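Local coordinates for uncharacterized protein (Bacteroides ovatus, PDB 5CAG), which probably serves as the anchoring subunit of a fimbrium on the bacterial outer membrane, at residues Asp21-Trp26 against Arg135-Leu140; Asp31-Gly36 against Leu55-Gly60. All coordinates share one frame; numbering follows the deposited sequence.

Contact 1: residues Asp21-Trp26 against Arg135-Leu140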
ATOM      1  N   ASP A  21      -3.813 -10.962  25.128  1.00104.37           N
ATOM      2  CA  ASP A  21      -4.292 -11.996  24.230  1.00102.29           C
ATOM      3  C   ASP A  21      -5.046 -11.324  23.094  1.00102.06           C
ATOM      4  O   ASP A  21      -6.168 -10.828  23.269  1.00101.25           O
ATOM      5  CB  ASP A  21      -5.151 -13.036  24.974  1.00106.06           C
ATOM      6  CG  ASP A  21      -5.516 -14.303  24.202  1.00119.48           C
ATOM      7  OD1 ASP A  21      -5.273 -14.353  22.963  1.00119.06           O
ATOM      8  OD2 ASP A  21      -6.098 -15.221  24.816  1.00127.44           O
ATOM      9  N   ILE A  22      -4.399 -11.288  21.924  1.00 94.86           N
ATOM     10  CA  ILE A  22      -4.953 -10.684  20.724  1.00 90.26           C
ATOM     11  C   ILE A  22      -5.692 -11.742  19.916  1.00 92.00           C
ATOM     12  O   ILE A  22      -5.150 -12.813  19.645  1.00 92.46           O
ATOM     13  CB  ILE A  22      -3.823  -9.993  19.912  1.00 91.25           C
ATOM     14  CG1 ILE A  22      -3.287  -8.763  20.669  1.00 92.29           C
ATOM     15  CG2 ILE A  22      -4.268  -9.615  18.493  1.00 88.63           C
ATOM     16  CD1 ILE A  22      -1.782  -8.596  20.596  1.00 99.63           C
ATOM     17  N   LYS A  23      -6.954 -11.448  19.579  1.00 86.82           N
ATOM     18  CA  LYS A  23      -7.771 -12.249  18.671  1.00 85.64           C
ATOM     19  C   LYS A  23      -8.016 -11.400  17.433  1.00 86.11           C
ATOM     20  O   LYS A  23      -8.386 -10.232  17.559  1.00 85.14           O
ATOM     21  CB  LYS A  23      -9.083 -12.736  19.304  1.00 89.21           C
ATOM     22  CG  LYS A  23      -9.851 -13.722  18.408  1.00101.75           C
ATOM     23  CD  LYS A  23     -11.354 -13.746  18.723  1.00116.63           C
ATOM     24  CE  LYS A  23     -12.211 -14.265  17.585  1.00128.88           C
ATOM     25  NZ  LYS A  23     -13.432 -14.972  18.079  1.00140.84           N
ATOM     26  N   LEU A  24      -7.750 -11.955  16.253  1.00 81.34           N
ATOM     27  CA  LEU A  24      -7.932 -11.231  14.998  1.00 79.20           C
ATOM     28  C   LEU A  24      -9.072 -11.814  14.211  1.00 85.05           C
ATOM     29  O   LEU A  24      -9.153 -13.029  14.045  1.00 86.58           O
ATOM     30  CB  LEU A  24      -6.658 -11.222  14.133  1.00 78.10           C
ATOM     31  CG  LEU A  24      -5.419 -10.559  14.731  1.00 82.90           C
ATOM     32  CD1 LEU A  24      -4.214 -10.856  13.910  1.00 82.82           C
ATOM     33  CD2 LEU A  24      -5.577  -9.082  14.825  1.00 83.54           C
ATOM     34  N   ASP A  25      -9.977 -10.951  13.764  1.00 82.20           N
ATOM     35  CA  ASP A  25     -11.096 -11.327  12.924  1.00 82.98           C
ATOM     36  C   ASP A  25     -10.776 -10.855  11.534  1.00 84.81           C
ATOM     37  O   ASP A  25     -10.156  -9.780  11.355  1.00 82.86           O
ATOM     38  CB  ASP A  25     -12.427 -10.748  13.434  1.00 87.03           C
ATOM     39  CG  ASP A  25     -13.664 -11.344  12.768  1.00109.09           C
ATOM     40  OD1 ASP A  25     -13.543 -12.436  12.149  1.00113.38           O
ATOM     41  OD2 ASP A  25     -14.759 -10.733  12.886  1.00115.81           O
ATOM     42  N   TRP A  26     -11.100 -11.702  10.552  1.00 81.64           N
ATOM     43  CA  TRP A  26     -10.807 -11.379   9.164  1.00 80.64           C
ATOM     44  C   TRP A  26     -12.060 -11.422   8.350  1.00 89.15           C
ATOM     45  O   TRP A  26     -11.983 -11.351   7.120  1.00 89.29           O
ATOM     46  CB  TRP A  26      -9.741 -12.318   8.574  1.00 78.80           C
ATOM     47  CG  TRP A  26      -8.377 -12.160   9.185  1.00 78.62           C
ATOM     48  CD1 TRP A  26      -7.893 -12.803  10.288  1.00 82.80           C
ATOM     49  CD2 TRP A  26      -7.328 -11.297   8.727  1.00 76.55           C
ATOM     50  NE1 TRP A  26      -6.622 -12.364  10.572  1.00 81.72           N
ATOM     51  CE2 TRP A  26      -6.241 -11.452   9.619  1.00 80.95           C
ATOM     52  CE3 TRP A  26      -7.186 -10.430   7.630  1.00 75.77           C
ATOM     53  CZ2 TRP A  26      -5.043 -10.741   9.466  1.00 78.65           C
ATOM     54  CZ3 TRP A  26      -6.004  -9.716   7.487  1.00 75.67           C
ATOM     55  CH2 TRP A  26      -4.963  -9.853   8.413  1.00 76.83           C
ATOM     56  N   ARG A 135      -7.671  -9.080  27.117  1.00103.04           N
ATOM     57  CA  ARG A 135      -8.120  -9.594  25.823  1.00 99.95           C
ATOM     58  C   ARG A 135      -8.474  -8.485  24.827  1.00100.15           C
ATOM     59  O   ARG A 135      -9.488  -7.801  24.971  1.00100.49           O
ATOM     60  CB  ARG A 135      -9.316 -10.556  25.997  1.00101.26           C
ATOM     61  CG  ARG A 135      -8.948 -11.979  26.439  1.00117.99           C
ATOM     62  CD  ARG A 135      -9.100 -12.227  27.937  1.00137.99           C
ATOM     63  NE  ARG A 135      -8.439 -13.469  28.357  1.00157.64           N
ATOM     64  CZ  ARG A 135      -8.275 -13.850  29.622  1.00179.79           C
ATOM     65  NH1 ARG A 135      -8.717 -13.090  30.617  1.00169.28           N
ATOM     66  NH2 ARG A 135      -7.661 -14.992  29.903  1.00170.25           N
ATOM     67  N   LEU A 136      -7.635  -8.328  23.800  1.00 93.53           N
ATOM     68  CA  LEU A 136      -7.853  -7.379  22.708  1.00 90.51           C
ATOM     69  C   LEU A 136      -8.576  -8.088  21.538  1.00 94.83           C
ATOM     70  O   LEU A 136      -8.196  -9.209  21.176  1.00 95.98           O
ATOM     71  CB  LEU A 136      -6.506  -6.822  22.202  1.00 88.92           C
ATOM     72  CG  LEU A 136      -5.716  -5.762  22.969  1.00 92.92           C
ATOM     73  CD1 LEU A 136      -6.500  -4.518  23.233  1.00 91.73           C
ATOM     74  CD2 LEU A 136      -4.950  -6.333  24.119  1.00 98.97           C
ATOM     75  N   ASP A 137      -9.594  -7.455  20.944  1.00 89.71           N
ATOM     76  CA  ASP A 137     -10.269  -8.053  19.797  1.00 88.47           C
ATOM     77  C   ASP A 137     -10.091  -7.117  18.622  1.00 90.60           C
ATOM     78  O   ASP A 137     -10.719  -6.069  18.565  1.00 90.43           O
ATOM     79  CB  ASP A 137     -11.730  -8.357  20.101  1.00 91.48           C
ATOM     80  CG  ASP A 137     -11.899  -9.628  20.889  1.00103.99           C
ATOM     81  OD1 ASP A 137     -11.626  -9.609  22.107  1.00107.05           O
ATOM     82  OD2 ASP A 137     -12.303 -10.643  20.290  1.00109.99           O
ATOM     83  N   TRP A 138      -9.150  -7.444  17.746  1.00 85.57           N
ATOM     84  CA  TRP A 138      -8.786  -6.586  16.636  1.00 83.14           C
ATOM     85  C   TRP A 138      -9.194  -7.171  15.318  1.00 84.63           C
ATOM     86  O   TRP A 138      -9.448  -8.363  15.208  1.00 84.49           O
ATOM     87  CB  TRP A 138      -7.263  -6.328  16.649  1.00 81.77           C
ATOM     88  CG  TRP A 138      -6.752  -5.550  17.835  1.00 83.86           C
ATOM     89  CD1 TRP A 138      -7.465  -4.696  18.622  1.00 87.54           C
ATOM     90  CD2 TRP A 138      -5.393  -5.455  18.277  1.00 84.45           C
ATOM     91  NE1 TRP A 138      -6.645  -4.110  19.550  1.00 88.12           N
ATOM     92  CE2 TRP A 138      -5.364  -4.547  19.357  1.00 89.54           C
ATOM     93  CE3 TRP A 138      -4.188  -6.050  17.868  1.00 85.95           C
ATOM     94  CZ2 TRP A 138      -4.185  -4.233  20.050  1.00 90.42           C
ATOM     95  CZ3 TRP A 138      -3.022  -5.762  18.577  1.00 88.94           C
ATOM     96  CH2 TRP A 138      -3.026  -4.848  19.640  1.00 90.81           C
ATOM     97  N   LYS A 139      -9.298  -6.289  14.329  1.00 80.32           N
ATOM     98  CA  LYS A 139      -9.626  -6.505  12.917  1.00 78.96           C
ATOM     99  C   LYS A 139      -8.663  -5.626  12.149  1.00 85.21           C
ATOM    100  O   LYS A 139      -8.353  -4.526  12.623  1.00 87.52           O
ATOM    101  CB  LYS A 139     -11.088  -6.131  12.641  1.00 79.94           C
ATOM    102  CG  LYS A 139     -11.532  -6.411  11.223  1.00 83.52           C
ATOM    103  CD  LYS A 139     -13.040  -6.439  11.028  1.00 87.65           C
ATOM    104  CE  LYS A 139     -13.631  -7.832  11.057  1.00 92.37           C
ATOM    105  NZ  LYS A 139     -15.128  -7.798  11.016  1.00103.71           N
ATOM    106  N   LEU A 140      -8.105  -6.105  11.039  1.00 79.33           N
ATOM    107  CA  LEU A 140      -7.150  -5.244  10.362  1.00 76.94           C
ATOM    108  C   LEU A 140      -7.805  -4.567   9.193  1.00 78.80           C
ATOM    109  O   LEU A 140      -8.900  -4.967   8.796  1.00 80.43           O
ATOM    110  CB  LEU A 140      -5.932  -6.046   9.954  1.00 76.52           C
ATOM    111  CG  LEU A 140      -4.723  -5.885  10.845  1.00 81.28           C
ATOM    112  CD1 LEU A 140      -5.024  -6.287  12.273  1.00 82.35           C
ATOM    113  CD2 LEU A 140      -3.588  -6.708  10.327  1.00 83.31           C
TER
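Four backbone hydrogen bonds join these two strands, and Lys-23 makes the central pair: its N donates to Leu-136 O at 3.0 Å, while its O accepts from Trp-138 N at 2.9 Å, the donor lying almost on the C=O axis. Asp-21 O receives Leu-136 N before them, along a more bent path (141° at the hydrogen), and Asp-25 N gives to Trp-138 O after them. On the Lys-23 face of the sheet, Asp-25 OD2 and Lys-139 NZ form a salt bridge at 3.5 Å. The two side chains run side by side, each with CG anti to its backbone N, and Lys-139 bends at chi3 (-97°); its ammonium also bonds to Asp-27 O.

This is parallel pairing within an otherwise largely antiparallel region, consistent with the transthyretin-like beta-sandwich expected for the family. Strand 20-25 is flanked on its other edge by strand 59-62, and Leu-24 is hydrogen-bonded through the backbone to Arg-58 in the turn just before that strand.

The opposite face is apolar. Ile-22 lays CG1 over the Trp-138 six-membered ring, 4.1 Å from its centroid, in a CH-pi contact, with CG2 3.6 Å from Trp-138 CE3. Leu-24 reaches across obliquely with CD2, touching Trp-138 CB and Leu-140 CD1. Beyond them, Trp-138 packs on Val-71, Val-73, Leu-120 and Ile-122, residues of strands 67-75 and 118-127.

Contact 2: residues Asp31-Gly36 against Leu55-Gly60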
ATOM      1  N   ASP A  31     -10.584 -13.051   2.082  1.00 97.25           N
ATOM      2  CA  ASP A  31     -10.782 -14.510   2.044  1.00100.94           C
ATOM      3  C   ASP A  31      -9.388 -15.195   1.924  1.00103.29           C
ATOM      4  O   ASP A  31      -9.177 -16.294   2.451  1.00105.37           O
ATOM      5  CB  ASP A  31     -11.763 -14.945   0.923  1.00105.59           C
ATOM      6  CG  ASP A  31     -11.748 -14.141  -0.383  1.00127.91           C
ATOM      7  OD1 ASP A  31     -10.721 -13.455  -0.664  1.00129.15           O
ATOM      8  OD2 ASP A  31     -12.743 -14.231  -1.148  1.00137.06           O
ATOM      9  N   GLN A  32      -8.429 -14.496   1.289  1.00 95.32           N
ATOM     10  CA  GLN A  32      -7.047 -14.938   1.142  1.00 93.87           C
ATOM     11  C   GLN A  32      -6.241 -14.427   2.348  1.00 90.88           C
ATOM     12  O   GLN A  32      -5.638 -13.345   2.295  1.00 88.74           O
ATOM     13  CB  GLN A  32      -6.456 -14.438  -0.189  1.00 95.05           C
ATOM     14  CG  GLN A  32      -7.040 -15.093  -1.444  1.00133.35           C
ATOM     15  CD  GLN A  32      -6.954 -14.183  -2.656  1.00167.67           C
ATOM     16  OE1 GLN A  32      -5.976 -13.439  -2.857  1.00165.91           O
ATOM     17  NE2 GLN A  32      -7.979 -14.230  -3.502  1.00161.67           N
ATOM     18  N   LEU A  33      -6.276 -15.198   3.445  1.00 84.12           N
ATOM     19  CA  LEU A  33      -5.611 -14.875   4.701  1.00 81.93           C
ATOM     20  C   LEU A  33      -4.100 -14.797   4.602  1.00 86.83           C
ATOM     21  O   LEU A  33      -3.497 -15.713   4.044  1.00 87.88           O
ATOM     22  CB  LEU A  33      -5.934 -15.928   5.757  1.00 83.13           C
ATOM     23  CG  LEU A  33      -7.296 -15.915   6.357  1.00 87.55           C
ATOM     24  CD1 LEU A  33      -7.273 -16.595   7.671  1.00 89.11           C
ATOM     25  CD2 LEU A  33      -7.782 -14.520   6.559  1.00 88.95           C
ATOM     26  N   PRO A  34      -3.451 -13.803   5.259  1.00 82.62           N
ATOM     27  CA  PRO A  34      -1.977 -13.763   5.258  1.00 82.04           C
ATOM     28  C   PRO A  34      -1.350 -14.923   6.040  1.00 88.34           C
ATOM     29  O   PRO A  34      -2.033 -15.662   6.753  1.00 88.78           O
ATOM     30  CB  PRO A  34      -1.654 -12.429   5.937  1.00 82.54           C
ATOM     31  CG  PRO A  34      -2.904 -11.664   5.954  1.00 85.58           C
ATOM     32  CD  PRO A  34      -4.012 -12.647   5.989  1.00 82.61           C
ATOM     33  N   GLU A  35      -0.030 -15.070   5.896  1.00 86.92           N
ATOM     34  CA  GLU A  35       0.768 -16.099   6.552  1.00 89.53           C
ATOM     35  C   GLU A  35       0.763 -15.880   8.082  1.00 93.86           C
ATOM     36  O   GLU A  35       0.690 -16.839   8.846  1.00 95.98           O
ATOM     37  CB  GLU A  35       2.189 -16.036   5.977  1.00 91.94           C
ATOM     38  CG  GLU A  35       2.910 -17.371   5.895  1.00113.03           C
ATOM     39  CD  GLU A  35       4.396 -17.292   6.210  1.00145.33           C
ATOM     40  OE1 GLU A  35       5.142 -16.681   5.407  1.00144.24           O
ATOM     41  OE2 GLU A  35       4.812 -17.820   7.270  1.00137.96           O
ATOM     42  N   GLY A  36       0.769 -14.609   8.490  1.00 87.99           N
ATOM     43  CA  GLY A  36       0.753 -14.147   9.875  1.00 87.16           C
ATOM     44  C   GLY A  36       0.918 -12.638   9.941  1.00 86.34           C
ATOM     45  O   GLY A  36       0.973 -11.967   8.899  1.00 82.81           O
ATOM     46  N   LEU A  55       2.950 -13.120  15.089  1.00 93.22           N
ATOM     47  CA  LEU A  55       1.799 -13.903  15.540  1.00 92.50           C
ATOM     48  C   LEU A  55       1.096 -14.648  14.438  1.00 95.40           C
ATOM     49  O   LEU A  55       1.220 -14.283  13.264  1.00 93.49           O
ATOM     50  CB  LEU A  55       0.775 -12.951  16.167  1.00 90.91           C
ATOM     51  CG  LEU A  55       0.933 -12.588  17.618  1.00 96.68           C
ATOM     52  CD1 LEU A  55      -0.276 -11.825  18.075  1.00 95.27           C
ATOM     53  CD2 LEU A  55       1.106 -13.832  18.490  1.00102.56           C
ATOM     54  N   SER A  56       0.270 -15.645  14.835  1.00 93.31           N
ATOM     55  CA  SER A  56      -0.588 -16.427  13.937  1.00 93.18           C
ATOM     56  C   SER A  56      -1.585 -15.487  13.272  1.00 94.15           C
ATOM     57  O   SER A  56      -1.926 -14.452  13.863  1.00 93.08           O
ATOM     58  CB  SER A  56      -1.323 -17.515  14.724  1.00101.02           C
ATOM     59  OG  SER A  56      -2.369 -18.145  13.993  1.00114.60           O
ATOM     60  N   VAL A  57      -2.091 -15.837  12.083  1.00 88.21           N
ATOM     61  CA  VAL A  57      -3.060 -14.963  11.428  1.00 85.00           C
ATOM     62  C   VAL A  57      -4.281 -14.689  12.359  1.00 91.95           C
ATOM     63  O   VAL A  57      -4.878 -13.618  12.264  1.00 91.56           O
ATOM     64  CB  VAL A  57      -3.471 -15.517  10.057  1.00 86.72           C
ATOM     65  CG1 VAL A  57      -4.523 -16.609  10.186  1.00 88.44           C
ATOM     66  CG2 VAL A  57      -3.942 -14.410   9.142  1.00 83.44           C
ATOM     67  N   ARG A  58      -4.584 -15.607  13.300  1.00 91.30           N
ATOM     68  CA  ARG A  58      -5.711 -15.502  14.243  1.00 92.39           C
ATOM     69  C   ARG A  58      -5.337 -14.737  15.529  1.00 95.12           C
ATOM     70  O   ARG A  58      -6.192 -14.486  16.376  1.00 94.28           O
ATOM     71  CB  ARG A  58      -6.236 -16.908  14.618  1.00 98.83           C
ATOM     72  CG  ARG A  58      -6.430 -17.902  13.457  1.00119.34           C
ATOM     73  CD  ARG A  58      -7.692 -17.671  12.626  1.00136.42           C
ATOM     74  NE  ARG A  58      -7.905 -18.759  11.662  1.00153.01           N
ATOM     75  CZ  ARG A  58      -8.746 -18.709  10.632  1.00167.72           C
ATOM     76  NH1 ARG A  58      -9.467 -17.616  10.404  1.00154.28           N
ATOM     77  NH2 ARG A  58      -8.864 -19.746   9.813  1.00154.87           N
ATOM     78  N   GLY A  59      -4.071 -14.379  15.659  1.00 92.28           N
ATOM     79  CA  GLY A  59      -3.552 -13.675  16.826  1.00 92.81           C
ATOM     80  C   GLY A  59      -2.859 -14.619  17.783  1.00 98.64           C
ATOM     81  O   GLY A  59      -2.389 -15.685  17.372  1.00 99.19           O
ATOM     82  N   GLY A  60      -2.799 -14.227  19.051  1.00 96.74           N
ATOM     83  CA  GLY A  60      -2.196 -15.032  20.106  1.00100.04           C
ATOM     84  C   GLY A  60      -1.772 -14.272  21.345  1.00106.95           C
ATOM     85  O   GLY A  60      -1.974 -13.058  21.441  1.00105.55           O
TER
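Val-57, the residue most buried here, points from a tight turn into the loop that precedes strand 36-43. The turn is type I, from Ser-56 to Gly-59, closed by Gly-59 N to Ser-56 O at 2.8 Å, and it links strands 51-56 and 59-62. With CG2 anti to the backbone N and CG1 between N and the carbonyl carbon (chi1 80°), Val-57 sends its two methyls to different partners. CG2 sits against the proline ring, 3.6 Å from Pro-34 CD, and also meets Pro-34 O; CG1 touches Leu-33 CD1 at 3.7 Å.

That same CD1 methyl of Leu-33 lies over one face of the Arg-58 guanidinium, off toward its rim and 3.7 Å from Arg-58 NH1, the two side chains crossing at about a right angle. Gly-36, with no side chain, brings its CA to 3.4 Å from Leu-55 O as the loop merges into strand 36-43. Trp-26 packs on Leu-33 and Pro-34, and its NE1 is hydrogen-bonded to Val-57 O.

No hydrogen bond crosses between the two segments, so between these residues the contact rests on apolar and guanidinium surfaces, and backbone pairing takes over just beyond, where Leu-55 bonds with Val-37.

In the fold
From the N terminus the chain first lays down strand 20-25, then runs through loop 31-36 into strand 36-43, returns along strand 51-56 and turns into strand 59-62. Contact 2 closes this short excursion, 18 residues lying between its segments. Contact 1 closes a far longer loop of 108 residues when strand 134-154 comes alongside strand 20-25, so contact 2 is nested inside it. The centres are about 10 Å apart, and the two touch directly, Leu-24 and Trp-26 of contact 1 meeting the loop and turn of contact 2. Strand 20-25 thus stands between strand 59-62, antiparallel to it, and strand 134-154, parallel to it.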